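Local coordinates for protein MymaA.19257.a.B3 (Mycobacterium marinum, PDB 6Q10) that is of unknown function but is the soluble domain of a membrane-anchored mycobacterial protein, an Rv2700 ortholog of the LytR_C family, consistent with a role at the cell envelope, at residues Arg33-Ser38 with Asp111-Thr116; Thr17-Val22 with Thr87-Trp92; Gln43-Ala48 with Pro59-Asp64; Val91-Pro96 with Ala148-Ser153; Pro24-Glu29 with Ser132-Gly137. All blocks are in the same frame, centred on the assembly; numbering follows the deposited sequence.

Contact 1. Residues Arg33-Ser38 with Asp111-Thr116; sequences RVLNAS and DLVLGT
R33 and D111 stand side by side, pointing the same way, at the start of two neighbouring parallel strands. From R33 CB outward, one carboxylate oxygen is met again and again: CB lies 3.4 Å from D111 OD1, and CG and CD pass it at similar range. Chi1 (-55°) sets CG beside the backbone N, and the chain then runs extended from CG to NE alongside D111, with R33 CZ 4.1 Å from D111 OD1. R33 NH1 donates to D111 OD1 at 3.0 Å, a salt bridge in which the oxygen lies in the guanidinium plane and uses its syn lone pair, although the two planes are turned 60° apart. The other oxygen, D111 OD2, is bridged by R105, so the buried carboxylate has an arginine at each oxygen. L35 CD1 packs on D111 CG at 3.8 Å. These strands, 32-36 and 110-114, are neighbouring inner strands of the mixed sheet of this LytR_C-type domain. Their backbones pair in parallel fashion: L112 N bonds R33 O, L35 N bonds L112 O at 2.8 Å, and L114 N bonds L35 O. On the face holding V34 and L114, V34 CG1 meets L114 CD1 at 3.7 Å beneath helix 43-54; V113, on the other face, meets A37 CB through CG1. Beyond N36 the chain bends in an Asx turn: in the conformer described, N36 OD1 accepts from S38 N at 2.9 Å. A37 N still reaches L114 O, while S38 OG bonds to Q43 at the start of the following helix.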
# COMPACT_ATOMS: atom_id res chain seq x y z
N ARG A 33 -6.41 4.09 4.15
CA ARG A 33 -6.16 5.33 4.87
C ARG A 33 -4.71 5.67 4.66
O ARG A 33 -3.85 4.83 4.90
CB ARG A 33 -6.41 5.18 6.37
CG ARG A 33 -7.75 4.67 6.77
CD ARG A 33 -7.88 4.85 8.29
NE ARG A 33 -9.08 4.22 8.84
CZ ARG A 33 -9.13 2.96 9.26
NH1 ARG A 33 -8.05 2.19 9.21
NH2 ARG A 33 -10.27 2.46 9.73
N VAL A 34 -4.42 6.90 4.22
CA VAL A 34 -3.04 7.37 4.08
C VAL A 34 -2.72 8.20 5.32
O VAL A 34 -3.44 9.14 5.65
CB VAL A 34 -2.85 8.20 2.80
CG1 VAL A 34 -1.36 8.57 2.65
CG2 VAL A 34 -3.34 7.41 1.59
N LEU A 35 -1.67 7.81 6.04
CA LEU A 35 -1.30 8.43 7.31
C LEU A 35 0.07 9.07 7.16
O LEU A 35 1.03 8.42 6.75
CB LEU A 35 -1.29 7.40 8.46
CG LEU A 35 -2.63 6.67 8.68
CD1 LEU A 35 -2.53 5.67 9.79
CD2 LEU A 35 -3.76 7.67 8.98
N ASN A 36 0.15 10.34 7.51
CA ASN A 36 1.40 11.11 7.44
C ASN A 36 2.26 10.81 8.66
O ASN A 36 1.88 11.14 9.78
CB ASN A 36 1.07 12.60 7.37
CG ASN A 36 2.31 13.48 7.27
OD1 ASN A 36 3.30 13.28 7.97
ND2 ASN A 36 2.25 14.47 6.38
N ALA A 37 3.42 10.20 8.43
CA ALA A 37 4.46 10.10 9.45
C ALA A 37 5.75 10.68 8.90
O ALA A 37 6.84 10.29 9.33
CB ALA A 37 4.65 8.66 9.91
N SER A 38 5.64 11.56 7.90
CA SER A 38 6.79 12.05 7.16
C SER A 38 7.22 13.44 7.57
O SER A 38 8.36 13.82 7.32
CB SER A 38 6.47 12.10 5.66
OG SER A 38 5.53 13.15 5.42
N ASP A 111 -3.80 0.78 6.30
CA ASP A 111 -3.14 2.07 6.45
C ASP A 111 -1.85 2.08 5.64
O ASP A 111 -0.98 1.24 5.88
CB ASP A 111 -2.84 2.36 7.91
CG ASP A 111 -4.09 2.36 8.80
OD1 ASP A 111 -5.18 2.60 8.28
OD2 ASP A 111 -3.97 2.10 10.01
N LEU A 112 -1.71 3.04 4.72
CA LEU A 112 -0.45 3.34 4.05
C LEU A 112 0.18 4.50 4.82
O LEU A 112 -0.38 5.60 4.85
CB LEU A 112 -0.67 3.72 2.58
CG LEU A 112 0.57 4.26 1.90
CD1 LEU A 112 1.73 3.24 1.88
CD2 LEU A 112 0.16 4.67 0.47
N VAL A 113 1.28 4.22 5.52
CA VAL A 113 1.92 5.18 6.40
C VAL A 113 3.15 5.73 5.69
O VAL A 113 4.06 4.97 5.35
CB VAL A 113 2.32 4.52 7.73
CG1 VAL A 113 2.80 5.61 8.72
CG2 VAL A 113 1.11 3.77 8.30
N LEU A 114 3.16 7.03 5.45
CA LEU A 114 4.24 7.67 4.70
C LEU A 114 5.35 8.03 5.67
O LEU A 114 5.13 8.81 6.60
CB LEU A 114 3.75 8.93 4.00
CG LEU A 114 2.51 8.61 3.16
CD1 LEU A 114 2.13 9.93 2.47
CD2 LEU A 114 2.72 7.49 2.16
N GLY A 115 6.55 7.50 5.43
CA GLY A 115 7.70 7.89 6.19
C GLY A 115 8.42 9.09 5.58
O GLY A 115 8.06 9.62 4.53
N THR A 116 9.47 9.52 6.29
CA THR A 116 10.19 10.73 5.89
C THR A 116 10.76 10.61 4.49
O THR A 116 10.96 11.63 3.81
CB THR A 116 11.33 11.04 6.86
OG1 THR A 116 12.23 9.92 6.90
CG2 THR A 116 10.79 11.30 8.25

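Contact 2. Residues Thr17-Val22 with Thr87-Trp92; sequences TEMTDV and TAAAVW
M19 and W92 carry the packing of the short helix 16-20 against helix 85-94, two helices on one side of the mixed sheet in this alpha/beta domain. The two side chains slide past each other in opposite directions. M19 CG, anti to the backbone N (chi1 -175°), is set against the six-membered ring: it lies 3.2 Å from W92 CE3, an oblique and very close approach. M19 CB is 3.4 Å from W92 CZ3, so the first two carbons of the methionine both bear on the CE3-CZ3 part of the six-membered ring. At chi2 (65°) the chain bends, and the sulfur turns to A89, M19 SD resting 3.9 Å from A89 CB. F80 and L100, from strands of the sheet, also touch the methionine, which is buried. The side nearer solvent is looser. V22 meets the helix through one methyl, V22 CG1 to A89 CB at 3.8 Å, and A89 CB thus meets both the sulfur and the valine methyl. T20 skirts the far end of the indole without a hydrogen bond to it; its hydroxyl is bonded to R16 O a turn earlier in its own helix. Its backbone N comes up at the ring edge, near the indole plane, T20 N standing 3.8 Å from W92 CZ3.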
# COMPACT_ATOMS: atom_id res chain seq x y z
N THR A 17 8.23 -12.53 0.82
CA THR A 17 7.91 -13.83 0.24
C THR A 17 6.44 -14.16 0.43
O THR A 17 5.75 -14.54 -0.52
CB THR A 17 8.79 -14.89 0.87
OG1 THR A 17 10.15 -14.59 0.57
CG2 THR A 17 8.41 -16.27 0.37
N GLU A 18 5.93 -13.96 1.65
CA GLU A 18 4.54 -14.27 1.91
C GLU A 18 3.62 -13.34 1.13
O GLU A 18 2.65 -13.80 0.51
CB GLU A 18 4.25 -14.18 3.40
CG GLU A 18 2.76 -14.41 3.71
CD GLU A 18 2.46 -14.55 5.18
OE1 GLU A 18 3.40 -14.44 5.99
OE2 GLU A 18 1.27 -14.76 5.54
N MET A 19 3.92 -12.04 1.11
CA MET A 19 2.97 -11.13 0.48
C MET A 19 2.97 -11.26 -1.04
O MET A 19 1.96 -10.93 -1.68
CB MET A 19 3.26 -9.69 0.88
CG MET A 19 2.20 -8.67 0.33
SD MET A 19 0.50 -8.83 0.98
CE MET A 19 1.15 -9.03 2.60
N THR A 20 4.08 -11.68 -1.65
CA THR A 20 4.10 -11.84 -3.10
C THR A 20 3.07 -12.85 -3.58
O THR A 20 2.57 -12.74 -4.70
CB THR A 20 5.50 -12.23 -3.55
OG1 THR A 20 6.38 -11.16 -3.25
CG2 THR A 20 5.53 -12.51 -5.05
N ASP A 21 2.69 -13.79 -2.73
CA ASP A 21 1.71 -14.81 -3.11
C ASP A 21 0.27 -14.36 -2.93
O ASP A 21 -0.64 -15.13 -3.28
CB ASP A 21 1.96 -16.09 -2.32
CG ASP A 21 3.18 -16.85 -2.82
OD1 ASP A 21 3.59 -16.64 -3.98
OD2 ASP A 21 3.74 -17.65 -2.04
N VAL A 22 0.02 -13.17 -2.41
CA VAL A 22 -1.35 -12.68 -2.20
C VAL A 22 -1.86 -12.04 -3.49
O VAL A 22 -1.19 -11.18 -4.07
CB VAL A 22 -1.40 -11.70 -1.02
CG1 VAL A 22 -2.82 -11.08 -0.90
CG2 VAL A 22 -0.95 -12.40 0.26
N THR A 87 -6.06 -6.02 -0.07
CA THR A 87 -5.90 -4.59 -0.25
C THR A 87 -4.46 -4.17 -0.01
O THR A 87 -3.90 -3.37 -0.77
CB THR A 87 -6.83 -3.85 0.69
OG1 THR A 87 -8.18 -4.11 0.26
CG2 THR A 87 -6.57 -2.36 0.63
N ALA A 88 -3.84 -4.71 1.04
CA ALA A 88 -2.45 -4.36 1.29
C ALA A 88 -1.56 -4.76 0.12
O ALA A 88 -0.63 -4.04 -0.23
CB ALA A 88 -1.98 -5.03 2.58
N ALA A 89 -1.87 -5.90 -0.51
CA ALA A 89 -1.08 -6.34 -1.67
C ALA A 89 -1.21 -5.35 -2.81
O ALA A 89 -0.26 -5.12 -3.56
CB ALA A 89 -1.52 -7.73 -2.11
N ALA A 90 -2.43 -4.80 -3.00
CA ALA A 90 -2.64 -3.80 -4.04
C ALA A 90 -1.87 -2.52 -3.73
O ALA A 90 -1.22 -1.96 -4.62
CB ALA A 90 -4.15 -3.50 -4.18
N VAL A 91 -1.94 -2.04 -2.48
CA VAL A 91 -1.17 -0.86 -2.10
C VAL A 91 0.33 -1.11 -2.29
O VAL A 91 1.08 -0.23 -2.72
CB VAL A 91 -1.49 -0.45 -0.65
CG1 VAL A 91 -0.66 0.77 -0.25
CG2 VAL A 91 -2.99 -0.14 -0.54
N TRP A 92 0.78 -2.33 -1.97
CA TRP A 92 2.21 -2.61 -2.04
C TRP A 92 2.77 -2.53 -3.46
O TRP A 92 3.96 -2.32 -3.64
CB TRP A 92 2.45 -4.01 -1.41
CG TRP A 92 3.84 -4.36 -1.03
CD1 TRP A 92 4.79 -3.56 -0.47
CD2 TRP A 92 4.43 -5.66 -1.16
NE1 TRP A 92 5.94 -4.30 -0.23
CE2 TRP A 92 5.74 -5.58 -0.67
CE3 TRP A 92 3.97 -6.87 -1.68
CZ2 TRP A 92 6.60 -6.69 -0.67
CZ3 TRP A 92 4.82 -7.97 -1.66
CH2 TRP A 92 6.11 -7.86 -1.16

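Contact 3. Residues Gln43-Ala48 with Pro59-Asp64; sequences QAADVA and PTAAND
A beta-alpha-beta crossover joins strand 32-36 through helix 43-54 to strand 60-63, and here the helix packs on the second strand of that unit. Helix segment 43-48 and strand 60-63 run nearly antiparallel, at 163°, with axes just 7.0 Å apart. Alanines make this close approach possible: A44, A45, A48 and A61 offer nothing longer than CB, and no hydrogen bond crosses. A61 CB pushes into the backbone of the helix, 3.6 Å from both A44 O and A45 N, and is at van der Waals distance from A44 CB as well. A44 O is already occupied, accepting from A48 N one turn on, so the methyl packs against an oxygen whose helical bond is kept. A44 CB in turn lies 3.8 Å from A62 O, and it also touches V34 of the first strand. One turn along, A48 CB faces the start of the strand, with T60 O at 3.8 Å and A61 CB at 4.1 Å. On this outermost strand A61 is exposed, as is A45 on the helix, whereas A44, A48 and P59 are buried. The P59 ring covers the other end of the contact, meeting A48 through CB and CD: P59 CB is 4.0 Å from A48 CB, and P59 CD sits 3.5 Å from A48 O.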
# COMPACT_ATOMS: atom_id res chain seq x y z
N GLN A 43 1.26 15.79 2.57
CA GLN A 43 1.68 14.64 1.77
C GLN A 43 0.66 13.52 1.79
O GLN A 43 0.47 12.83 0.78
CB GLN A 43 3.02 14.10 2.23
CG GLN A 43 3.58 13.14 1.20
CD GLN A 43 4.97 12.69 1.53
OE1 GLN A 43 5.33 12.59 2.70
NE2 GLN A 43 5.75 12.41 0.50
N ALA A 44 0.01 13.26 2.93
CA ALA A 44 -0.99 12.20 2.93
C ALA A 44 -2.15 12.53 2.01
O ALA A 44 -2.65 11.65 1.31
CB ALA A 44 -1.50 11.89 4.35
N ALA A 45 -2.59 13.79 1.99
CA ALA A 45 -3.66 14.17 1.08
C ALA A 45 -3.24 14.02 -0.37
O ALA A 45 -4.04 13.59 -1.22
CB ALA A 45 -4.10 15.61 1.37
N ASP A 46 -1.99 14.39 -0.69
CA ASP A 46 -1.49 14.26 -2.05
C ASP A 46 -1.49 12.80 -2.48
O ASP A 46 -1.93 12.47 -3.59
CB ASP A 46 -0.07 14.82 -2.17
CG ASP A 46 -0.02 16.31 -1.98
OD1 ASP A 46 -1.06 16.97 -2.20
OD2 ASP A 46 1.06 16.81 -1.60
N VAL A 47 -1.01 11.91 -1.61
CA VAL A 47 -0.91 10.50 -1.98
C VAL A 47 -2.30 9.87 -2.05
O VAL A 47 -2.58 9.07 -2.95
CB VAL A 47 0.02 9.75 -1.01
CG1 VAL A 47 -0.06 8.22 -1.21
CG2 VAL A 47 1.45 10.23 -1.20
N ALA A 48 -3.19 10.23 -1.11
CA ALA A 48 -4.57 9.74 -1.19
C ALA A 48 -5.21 10.14 -2.52
O ALA A 48 -5.93 9.33 -3.15
CB ALA A 48 -5.39 10.29 -0.01
N PRO A 59 -9.25 7.16 -0.86
CA PRO A 59 -8.63 6.93 0.44
C PRO A 59 -8.80 8.14 1.34
O PRO A 59 -9.06 9.26 0.89
CB PRO A 59 -7.15 6.71 0.10
CG PRO A 59 -7.15 6.29 -1.28
CD PRO A 59 -8.25 7.06 -1.94
N THR A 60 -8.65 7.90 2.63
CA THR A 60 -8.69 8.98 3.60
C THR A 60 -7.26 9.50 3.82
O THR A 60 -6.28 8.89 3.36
CB THR A 60 -9.32 8.49 4.90
OG1 THR A 60 -8.40 7.64 5.59
CG2 THR A 60 -10.59 7.73 4.64
N ALA A 61 -7.13 10.66 4.45
CA ALA A 61 -5.79 11.19 4.71
C ALA A 61 -5.74 11.87 6.06
O ALA A 61 -6.55 12.77 6.34
CB ALA A 61 -5.35 12.19 3.64
N ALA A 62 -4.77 11.48 6.88
CA ALA A 62 -4.67 12.03 8.23
C ALA A 62 -3.24 11.91 8.72
O ALA A 62 -2.34 11.48 8.00
CB ALA A 62 -5.64 11.31 9.17
N ASN A 63 -3.03 12.27 9.99
CA ASN A 63 -1.72 12.06 10.61
C ASN A 63 -1.65 10.68 11.26
O ASN A 63 -2.65 10.15 11.75
CB ASN A 63 -1.44 13.13 11.66
CG ASN A 63 -1.06 14.49 11.07
OD1 ASN A 63 -0.77 14.59 9.89
ND2 ASN A 63 -1.03 15.53 11.91
N ASP A 64 -0.46 10.10 11.27
CA ASP A 64 -0.28 8.80 11.94
C ASP A 64 -0.16 8.96 13.45
O ASP A 64 0.75 9.66 13.92
CB ASP A 64 0.98 8.12 11.42
CG ASP A 64 1.27 6.83 12.15
OD1 ASP A 64 0.31 6.20 12.64
OD2 ASP A 64 2.45 6.44 12.23

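Contact 4. Residues Val91-Pro96 with Ala148-Ser153; sequences VWLVAP and AKIHAS
P96 O accepts a hydrogen from water 1 at 2.7 Å, and the same water lies 2.9 Å from H151 ND1, in the plane of the imidazole. This water bridge joins the loop after helix 85-94 to the C-terminal helix 144-153 of the alpha/beta domain; C97 and C155, which follow closely on the two segments, form a disulfide. The main contact is a face-to-face stack: the six-membered ring of W92 and the ring of H151 have centroids 3.5 Å apart and planes at 8°. The side chains reach toward each other tip to tip, the H151 CG lying beside its backbone N (chi1 -63°). H151 CE1 and NE2 sit over the indole near W92 CE3, CE1 at 3.2 Å, while H151 CG lies over W92 CZ3. Water 1 lies over one face of the indole, toward the rim; the P96 carbonyl and H151 ND1 hold it there. The opposite face of H151 is covered in part by I150 CG2, from its own helix. L93 crosses the histidine at about a right angle, L93 CD2 standing 3.9 Å from H151 NE2. Both rings are buried, and their stack is the main contact between the helices, with no direct hydrogen bond across these segments. The leucine methyl also meets the isoleucine, L93 CD2 lying 4.2 Å from I150 CD1.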
# COMPACT_ATOMS: atom_id res chain seq x y z
N VAL A 91 -1.94 -2.04 -2.48
CA VAL A 91 -1.17 -0.86 -2.10
C VAL A 91 0.33 -1.11 -2.29
O VAL A 91 1.08 -0.23 -2.72
CB VAL A 91 -1.49 -0.45 -0.65
CG1 VAL A 91 -0.66 0.77 -0.25
CG2 VAL A 91 -2.99 -0.14 -0.54
N TRP A 92 0.78 -2.33 -1.97
CA TRP A 92 2.21 -2.61 -2.04
C TRP A 92 2.77 -2.53 -3.46
O TRP A 92 3.96 -2.32 -3.64
CB TRP A 92 2.45 -4.01 -1.41
CG TRP A 92 3.84 -4.36 -1.03
CD1 TRP A 92 4.79 -3.56 -0.47
CD2 TRP A 92 4.43 -5.66 -1.16
NE1 TRP A 92 5.94 -4.30 -0.23
CE2 TRP A 92 5.74 -5.58 -0.67
CE3 TRP A 92 3.97 -6.87 -1.68
CZ2 TRP A 92 6.60 -6.69 -0.67
CZ3 TRP A 92 4.82 -7.97 -1.66
CH2 TRP A 92 6.11 -7.86 -1.16
N LEU A 93 1.91 -2.72 -4.47
CA LEU A 93 2.34 -2.53 -5.85
C LEU A 93 2.85 -1.12 -6.09
O LEU A 93 3.83 -0.93 -6.83
CB LEU A 93 1.16 -2.80 -6.79
CG LEU A 93 0.71 -4.25 -6.81
CD1 LEU A 93 -0.63 -4.31 -7.56
CD2 LEU A 93 1.75 -5.15 -7.51
N VAL A 94 2.18 -0.12 -5.52
CA VAL A 94 2.53 1.27 -5.80
C VAL A 94 3.35 1.88 -4.67
O VAL A 94 3.89 2.98 -4.84
CB VAL A 94 1.28 2.11 -6.11
CG1 VAL A 94 0.66 1.63 -7.45
CG2 VAL A 94 0.23 2.02 -4.98
N ALA A 95 3.51 1.18 -3.55
CA ALA A 95 4.43 1.59 -2.48
C ALA A 95 5.33 0.41 -2.14
O ALA A 95 5.30 -0.13 -1.02
CB ALA A 95 3.65 2.05 -1.25
N PRO A 96 6.14 -0.06 -3.10
CA PRO A 96 6.79 -1.36 -2.93
C PRO A 96 7.91 -1.38 -1.92
O PRO A 96 8.38 -2.49 -1.57
CB PRO A 96 7.33 -1.66 -4.34
CG PRO A 96 7.53 -0.28 -4.97
CD PRO A 96 6.34 0.51 -4.44
N ALA A 148 5.41 -11.03 -8.94
CA ALA A 148 6.64 -11.56 -8.36
C ALA A 148 7.84 -10.73 -8.78
O ALA A 148 8.68 -10.39 -7.94
CB ALA A 148 6.83 -13.02 -8.75
N LYS A 149 7.90 -10.32 -10.06
CA LYS A 149 9.05 -9.55 -10.54
C LYS A 149 9.13 -8.18 -9.87
O LYS A 149 10.22 -7.72 -9.51
CB LYS A 149 8.99 -9.40 -12.07
CG LYS A 149 10.09 -8.48 -12.60
CD LYS A 149 9.91 -8.19 -14.08
CE LYS A 149 10.85 -7.08 -14.55
NZ LYS A 149 10.55 -6.67 -15.95
N ILE A 150 7.99 -7.51 -9.72
CA ILE A 150 7.98 -6.20 -9.08
C ILE A 150 8.60 -6.29 -7.70
O ILE A 150 9.50 -5.52 -7.35
CB ILE A 150 6.55 -5.66 -9.04
CG1 ILE A 150 6.10 -5.35 -10.46
CG2 ILE A 150 6.43 -4.41 -8.15
CD1 ILE A 150 4.59 -5.25 -10.63
N HIS A 151 8.15 -7.25 -6.91
CA HIS A 151 8.61 -7.31 -5.53
C HIS A 151 9.98 -7.96 -5.39
O HIS A 151 10.69 -7.65 -4.43
CB HIS A 151 7.55 -8.02 -4.70
CG HIS A 151 6.27 -7.26 -4.68
ND1 HIS A 151 6.22 -5.94 -4.28
CD2 HIS A 151 5.02 -7.59 -5.06
CE1 HIS A 151 4.98 -5.50 -4.39
NE2 HIS A 151 4.23 -6.48 -4.86
N ALA A 152 10.39 -8.79 -6.34
CA ALA A 152 11.71 -9.39 -6.20
C ALA A 152 12.81 -8.45 -6.60
O ALA A 152 13.98 -8.72 -6.28
CB ALA A 152 11.82 -10.63 -7.07
N SER A 153 12.49 -7.39 -7.34
CA SER A 153 13.51 -6.58 -8.00
C SER A 153 13.60 -5.18 -7.42
O SER A 153 14.45 -4.40 -7.87
CB SER A 153 13.25 -6.49 -9.50
OG SER A 153 12.04 -5.80 -9.78
O HOH W 1 8.53 -4.71 -3.08

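Contact 5. Residues Pro24-Glu29 with Ser132-Gly137; sequences PAQLGE and SSLRPG
L27 and L134 join two loops of the alpha/beta domain, the link before strand 32-36 and the type I turn S132-R135 that follows helix 125-132. L134 is buried and makes most of the contact. Its CG lies beside the backbone N (chi1 -52°), and the two methyls bear on the loop carrying P24 and A25: L134 CD1 is 3.7 Å from P24 CB, and L134 CD2 is 3.6 Å from P24 O. L27 takes a similar first torsion, yet its side chain crosses that of L134 at about a right angle, L27 CG coming 3.8 Å from L134 CB. Its CD1 continues to the aliphatic part and NE of R135, approaching obliquely; that NE is hydrogen-bonded to L54 O. Q26 behaves differently. Its chain bends at chi2 (-63°), bringing CD round so that the amide lies against the L134 backbone, NE2 3.3 Å from L134 C, without a hydrogen bond across. The polar link is made by the backbone: L27 N donates to L134 O at 2.9 Å, in the carbonyl plane. The same oxygen also accepts from water 2, which lies 3.1 Å away and in turn accepts from G28 N at 2.8 Å.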
# COMPACT_ATOMS: atom_id res chain seq x y z
N PRO A 24 -3.69 -9.34 -5.35
CA PRO A 24 -4.14 -8.01 -4.94
C PRO A 24 -5.63 -7.84 -5.20
O PRO A 24 -6.20 -8.41 -6.15
CB PRO A 24 -3.32 -7.05 -5.80
CG PRO A 24 -2.25 -7.88 -6.46
CD PRO A 24 -2.64 -9.32 -6.38
N ALA A 25 -6.24 -7.03 -4.34
CA ALA A 25 -7.64 -6.66 -4.45
C ALA A 25 -7.93 -5.82 -5.69
O ALA A 25 -7.08 -5.08 -6.17
CB ALA A 25 -8.05 -5.83 -3.22
N GLN A 26 -9.16 -5.91 -6.18
CA GLN A 26 -9.66 -4.88 -7.09
C GLN A 26 -9.60 -3.50 -6.42
O GLN A 26 -10.03 -3.34 -5.27
CB GLN A 26 -11.10 -5.18 -7.52
CG GLN A 26 -11.26 -6.53 -8.21
CD GLN A 26 -10.50 -6.64 -9.54
OE1 GLN A 26 -9.60 -7.46 -9.69
NE2 GLN A 26 -10.88 -5.83 -10.51
N LEU A 27 -9.09 -2.51 -7.15
CA LEU A 27 -8.83 -1.22 -6.52
C LEU A 27 -10.11 -0.58 -5.98
O LEU A 27 -10.07 0.13 -4.97
CB LEU A 27 -8.15 -0.28 -7.52
CG LEU A 27 -6.90 -0.87 -8.19
CD1 LEU A 27 -6.29 0.19 -9.10
CD2 LEU A 27 -5.91 -1.38 -7.15
N GLY A 28 -11.23 -0.81 -6.65
CA GLY A 28 -12.51 -0.27 -6.26
C GLY A 28 -13.18 -1.02 -5.14
O GLY A 28 -14.34 -0.73 -4.81
N GLU A 29 -12.47 -1.96 -4.55
CA GLU A 29 -12.97 -2.77 -3.45
C GLU A 29 -12.04 -2.66 -2.26
O GLU A 29 -11.90 -3.60 -1.48
CB GLU A 29 -13.13 -4.22 -3.89
CG GLU A 29 -14.30 -4.36 -4.84
CD GLU A 29 -14.48 -5.76 -5.39
OE1 GLU A 29 -13.68 -6.66 -5.05
OE2 GLU A 29 -15.39 -5.96 -6.19
N SER A 132 -4.02 -2.54 -14.22
CA SER A 132 -5.11 -2.66 -15.19
C SER A 132 -5.98 -3.90 -14.93
O SER A 132 -7.19 -3.87 -15.21
CB SER A 132 -4.55 -2.66 -16.61
OG SER A 132 -3.93 -3.89 -16.95
N SER A 133 -5.40 -4.98 -14.41
CA SER A 133 -6.16 -6.18 -14.06
C SER A 133 -6.97 -6.04 -12.79
O SER A 133 -7.72 -6.96 -12.45
CB SER A 133 -5.23 -7.38 -13.89
OG SER A 133 -4.45 -7.55 -15.04
N LEU A 134 -6.81 -4.93 -12.07
CA LEU A 134 -7.51 -4.66 -10.82
C LEU A 134 -8.56 -3.57 -10.99
O LEU A 134 -9.05 -3.01 -10.01
CB LEU A 134 -6.48 -4.27 -9.74
CG LEU A 134 -5.32 -5.26 -9.60
CD1 LEU A 134 -4.34 -4.75 -8.52
CD2 LEU A 134 -5.84 -6.64 -9.23
N ARG A 135 -8.93 -3.28 -12.24
CA ARG A 135 -9.93 -2.27 -12.53
C ARG A 135 -11.07 -2.96 -13.26
O ARG A 135 -10.90 -4.10 -13.70
CB ARG A 135 -9.34 -1.15 -13.38
CG ARG A 135 -8.23 -0.37 -12.72
CD ARG A 135 -7.90 0.87 -13.52
NE ARG A 135 -6.81 1.59 -12.88
CZ ARG A 135 -5.55 1.59 -13.31
NH1 ARG A 135 -5.21 0.95 -14.41
NH2 ARG A 135 -4.63 2.26 -12.62
N PRO A 136 -12.24 -2.33 -13.37
CA PRO A 136 -13.32 -2.91 -14.18
C PRO A 136 -12.92 -3.08 -15.64
O PRO A 136 -12.11 -2.34 -16.19
CB PRO A 136 -14.45 -1.89 -14.03
CG PRO A 136 -14.18 -1.25 -12.68
CD PRO A 136 -12.69 -1.16 -12.60
N GLY A 137 -13.50 -4.10 -16.27
CA GLY A 137 -13.13 -4.40 -17.64
C GLY A 137 -11.74 -4.98 -17.81
O GLY A 137 -11.17 -4.89 -18.90
O HOH W 2 -11.81 -1.78 -9.23

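Contacts 1 and 3 form one end of the domain, their centres 7 Å apart, on neighbouring strands 110-114, 32-36 and 60-63 of the same sheet, with helix 43-54 packed on both. Contacts 2 and 4 lie 8 Å apart, across the chain's centre from contact 1, sharing helix 85-94 and its W92. Contact 5 touches contact 2 through P24 and A25, and contact 4 through L134 and P24. L112 of contact 1 meets V91 and so joins the sheet to helix 85-94. Along the chain, contact 3 falls between the segments of contact 1, whereas contacts 1 and 2, 1 and 4, 2 and 5, and 4 and 5 alternate, which ties N-terminal and C-terminal parts into one compact unit.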